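S12 family peptidase (Streptomyces sp. 82F2, PDB 3WWX) probably hydrolyses amide bonds next to D-configured residues, as a D-stereospecific amidohydrolase of the serine beta-lactamase-like S12 peptidase family. Local coordinates at residues 115-118 with 119-123; 125-128 with 129-132. All blocks are in the same frame, centred on the assembly; numbering follows the deposited sequence.

Contact 1. Residues 115-118 with 119-123. With DIA (octane 1,8-diamine), chain B.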
# COMPACT_ATOMS: atom_id res chain seq x y z
N PRO A 115 0.32 20.01 8.06
CA PRO A 115 -0.86 20.82 7.75
C PRO A 115 -0.85 21.49 6.38
O PRO A 115 -1.87 21.48 5.70
CB PRO A 115 -0.89 21.84 8.90
CG PRO A 115 -0.27 21.09 10.04
CD PRO A 115 0.85 20.30 9.40
N ALA A 116 0.29 22.04 5.96
CA ALA A 116 0.35 22.67 4.64
C ALA A 116 0.20 21.64 3.52
O ALA A 116 -0.49 21.86 2.52
CB ALA A 116 1.63 23.45 4.48
N PHE A 117 0.83 20.48 3.70
CA PHE A 117 0.66 19.41 2.71
C PHE A 117 -0.80 19.01 2.60
O PHE A 117 -1.33 18.82 1.50
CB PHE A 117 1.51 18.19 3.10
CG PHE A 117 1.54 17.10 2.03
CD1 PHE A 117 2.49 17.12 1.01
CD2 PHE A 117 0.62 16.08 2.05
CE1 PHE A 117 2.51 16.12 0.03
CE2 PHE A 117 0.63 15.08 1.07
CZ PHE A 117 1.58 15.11 0.07
N GLN A 118 -1.46 18.88 3.74
CA GLN A 118 -2.86 18.50 3.72
C GLN A 118 -3.72 19.54 3.01
O GLN A 118 -4.65 19.21 2.31
CB GLN A 118 -3.39 18.35 5.13
CG GLN A 118 -2.83 17.15 5.87
CD GLN A 118 -3.72 16.73 7.02
OE1 GLN A 118 -3.27 16.62 8.16
NE2 GLN A 118 -4.98 16.49 6.72
N ALA A 119 -3.42 20.81 3.23
CA ALA A 119 -4.19 21.85 2.57
C ALA A 119 -4.05 21.81 1.06
O ALA A 119 -5.00 22.15 0.34
CB ALA A 119 -3.77 23.22 3.10
N LYS A 120 -2.89 21.40 0.57
CA LYS A 120 -2.65 21.34 -0.87
C LYS A 120 -3.18 20.07 -1.50
O LYS A 120 -3.62 20.09 -2.63
CB LYS A 120 -1.15 21.45 -1.18
CG LYS A 120 -0.55 22.83 -0.94
CD LYS A 120 0.87 22.84 -1.47
CE LYS A 120 1.59 24.15 -1.23
NZ LYS A 120 1.91 24.34 0.21
N VAL A 121 -3.15 18.96 -0.75
CA VAL A 121 -3.34 17.64 -1.35
C VAL A 121 -4.63 16.94 -0.94
O VAL A 121 -5.23 16.24 -1.75
CB VAL A 121 -2.11 16.75 -1.03
CG1 VAL A 121 -2.32 15.31 -1.56
CG2 VAL A 121 -0.90 17.35 -1.65
N PHE A 122 -5.06 17.11 0.31
CA PHE A 122 -6.20 16.33 0.81
C PHE A 122 -7.51 17.07 0.90
O PHE A 122 -8.58 16.44 0.93
CB PHE A 122 -5.83 15.67 2.14
CG PHE A 122 -4.75 14.62 1.99
CD1 PHE A 122 -4.87 13.61 1.04
CD2 PHE A 122 -3.60 14.67 2.75
CE1 PHE A 122 -3.89 12.66 0.88
CE2 PHE A 122 -2.62 13.71 2.59
CZ PHE A 122 -2.75 12.72 1.65
N GLY A 123 -7.45 18.39 0.91
CA GLY A 123 -8.66 19.19 0.94
C GLY A 123 -8.99 19.76 -0.42
O GLY A 123 -8.44 19.32 -1.43
N1 DIA B . -9.34 13.69 1.23
C1 DIA B . -8.60 13.50 0.02
C2 DIA B . -8.38 12.08 -0.45
C3 DIA B . -8.23 11.07 0.63
C4 DIA B . -6.90 10.35 0.73
C5 DIA B . -7.05 8.85 0.62
C6 DIA B . -8.09 8.26 1.53
C7 DIA B . -8.31 6.81 1.25
C8 DIA B . -9.18 6.24 2.33
N8 DIA B . -9.79 5.05 1.84
O HOH W 1 -0.67 24.69 2.08
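F122 meets F117 and Q118 at the C-terminal end of helix 115-121, where F122 brings the end of the helix to the diamine pocket. Followed outward, F122 CB lies 3.7 Å from Q118 O and close to C1 of the bound octane 1,8-diamine. The ring then divides its neighbours: CD2 rests on CA and CG of Q118, CD1 and CE1 turn to the ligand, with F122 CE1 3.8 Å from C4 of the diamine, and CE2 reaches the edge of the F117 ring, 3.8 Å from F117 CE2. CZ, at the tip, still faces F117 CE2, more loosely than CE2 does. The two ring planes are inclined at 64°, an oblique meeting. F117 owes its place to CG standing anti to the backbone N (chi1 -172°), which lays one ring face beneath V121; V121 CG2 sits 3.9 Å from the centroid of the F117 ring in a CH-pi contact. On the flank of the helix, K120 NZ and A116 O share a water that donates to the carbonyl and accepts from the amine. The helix closes on Q118 O, which takes F122 N at 2.9 Å and G123 N at 3.2 Å. With F122 O, four residues farther along, accepting from N1 of the diamine at 2.9 Å, F122 offers the ligand both an apolar ring for its methylene chain and a polar acceptor for its amine.

Contact 2. Residues 125-128 with 129-132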
# COMPACT_ATOMS: atom_id res chain seq x y z
N GLY A 125 -7.93 22.26 -1.89
CA GLY A 125 -6.71 22.67 -2.56
C GLY A 125 -6.20 21.65 -3.57
O GLY A 125 -5.47 22.00 -4.49
N PHE A 126 -6.63 20.40 -3.41
CA PHE A 126 -6.32 19.36 -4.40
C PHE A 126 -6.71 19.78 -5.80
O PHE A 126 -6.03 19.46 -6.77
CB PHE A 126 -7.06 18.08 -4.04
CG PHE A 126 -6.97 16.99 -5.08
CD1 PHE A 126 -5.88 16.13 -5.12
CD2 PHE A 126 -8.01 16.80 -5.99
CE1 PHE A 126 -5.82 15.09 -6.07
CE2 PHE A 126 -7.95 15.77 -6.95
CZ PHE A 126 -6.86 14.93 -6.99
N LEU A 127 -7.80 20.53 -5.93
CA LEU A 127 -8.25 20.91 -7.25
C LEU A 127 -7.23 21.82 -7.94
O LEU A 127 -7.14 21.84 -9.16
CB LEU A 127 -9.62 21.57 -7.19
CG LEU A 127 -10.74 20.68 -6.66
CD1 LEU A 127 -12.04 21.46 -6.62
CD2 LEU A 127 -10.92 19.41 -7.46
N GLU A 128 -6.46 22.58 -7.15
CA GLU A 128 -5.38 23.40 -7.67
C GLU A 128 -4.06 22.62 -7.84
O GLU A 128 -3.36 22.78 -8.83
CB GLU A 128 -5.16 24.57 -6.71
CG GLU A 128 -4.01 25.48 -7.08
CD GLU A 128 -4.03 26.81 -6.30
OE1 GLU A 128 -3.08 27.59 -6.49
OE2 GLU A 128 -4.97 27.06 -5.52
N HIS A 129 -3.75 21.74 -6.88
CA HIS A 129 -2.41 21.15 -6.78
C HIS A 129 -2.29 19.70 -7.24
O HIS A 129 -1.20 19.14 -7.21
CB HIS A 129 -1.91 21.29 -5.34
CG HIS A 129 -1.72 22.72 -4.93
ND1 HIS A 129 -0.68 23.49 -5.40
CD2 HIS A 129 -2.45 23.51 -4.12
CE1 HIS A 129 -0.77 24.71 -4.88
NE2 HIS A 129 -1.84 24.75 -4.10
N ARG A 130 -3.39 19.12 -7.72
CA ARG A 130 -3.42 17.70 -8.04
C ARG A 130 -2.37 17.23 -9.01
O ARG A 130 -2.02 16.04 -8.95
CB ARG A 130 -4.79 17.31 -8.60
CG ARG A 130 -5.11 18.01 -9.92
CD ARG A 130 -6.59 18.06 -10.23
NE ARG A 130 -7.16 16.73 -10.43
CZ ARG A 130 -8.46 16.46 -10.40
NH1 ARG A 130 -9.32 17.45 -10.19
NH2 ARG A 130 -8.90 15.22 -10.58
N TYR A 131 -1.89 18.10 -9.89
CA TYR A 131 -0.92 17.68 -10.90
C TYR A 131 0.52 18.10 -10.57
O TYR A 131 1.44 17.86 -11.37
CB TYR A 131 -1.33 18.17 -12.30
CG TYR A 131 -2.70 17.66 -12.70
CD1 TYR A 131 -2.98 16.30 -12.71
CD2 TYR A 131 -3.71 18.53 -13.06
CE1 TYR A 131 -4.21 15.82 -13.08
CE2 TYR A 131 -4.94 18.05 -13.44
CZ TYR A 131 -5.20 16.71 -13.42
OH TYR A 131 -6.43 16.23 -13.76
N ASP A 132 0.72 18.70 -9.40
CA ASP A 132 2.06 19.14 -8.99
C ASP A 132 2.99 17.95 -8.79
O ASP A 132 2.56 16.87 -8.32
CB ASP A 132 1.99 19.92 -7.67
CG ASP A 132 1.32 21.27 -7.80
OD1 ASP A 132 0.86 21.66 -8.89
OD2 ASP A 132 1.23 21.92 -6.75
O HOH W 2 -2.08 20.88 -10.40
O HOH W 3 -4.61 26.09 -2.71
O HOH W 4 -0.24 24.18 -9.16
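F126 meets R130 because its CG stands anti to its own backbone N (chi1 172°), which brings the ring under R130 CB; CB lies 3.6 Å from the centroid of the F126 ring and over its face, a CH-pi contact. In R130, chi1 of 63° sets CG between the backbone N and the carbonyl carbon, and a bend at chi3 folds the guanidinium back over the same ring. There F126 CE2 lies beneath the centre of the guanidinium, 3.6 Å from R130 CZ, with the two planes inclined at 45°. The guanidinium finds hydrogen bonds elsewhere, R130 NH2 giving to the carbonyls of T228 and D225, while the F126 ring also stacks with that of H306. Next to this pair, E128 and its chain neighbour H129 run side by side: the carboxylate is nearly parallel to the imidazole, and E128 CG is 3.9 Å from the centroid of the H129 ring. H129 ND1 turns instead to D132 OD2 at 2.8 Å, received on the syn side of the carboxylate and near the ring plane. That bond spans a type I turn, also closed by D132 N to H129 O at 2.9 Å. Two waters bridge E128 O and D132 OD1, each through one weak bond; the one bound firmly to E128 O also accepts from Y131 N. Two carboxylates around one imidazole would be expected to favour its protonated form.

How the contacts relate
From the N terminus, the chain enters helix 115-121, and contact 1 closes its last turns before contact 2 opens on the short helix 126-129 and the turn leading toward helix 136-144. The two are in series: neither nests in the other nor crosses it, and each closes a local turn. Their centres lie about 9 Å apart, yet they touch, with K120 O 3.4 Å from H129 CB and V121 O 3.4 Å from F126 CD1. H306, in the turn joining strands 297-305 and 308-315, joins them, since it meets the rings of both F122 and F126 and hydrogen-bonds V121 O. Successive short helices thus approach one turn of the sheet beside the diamine.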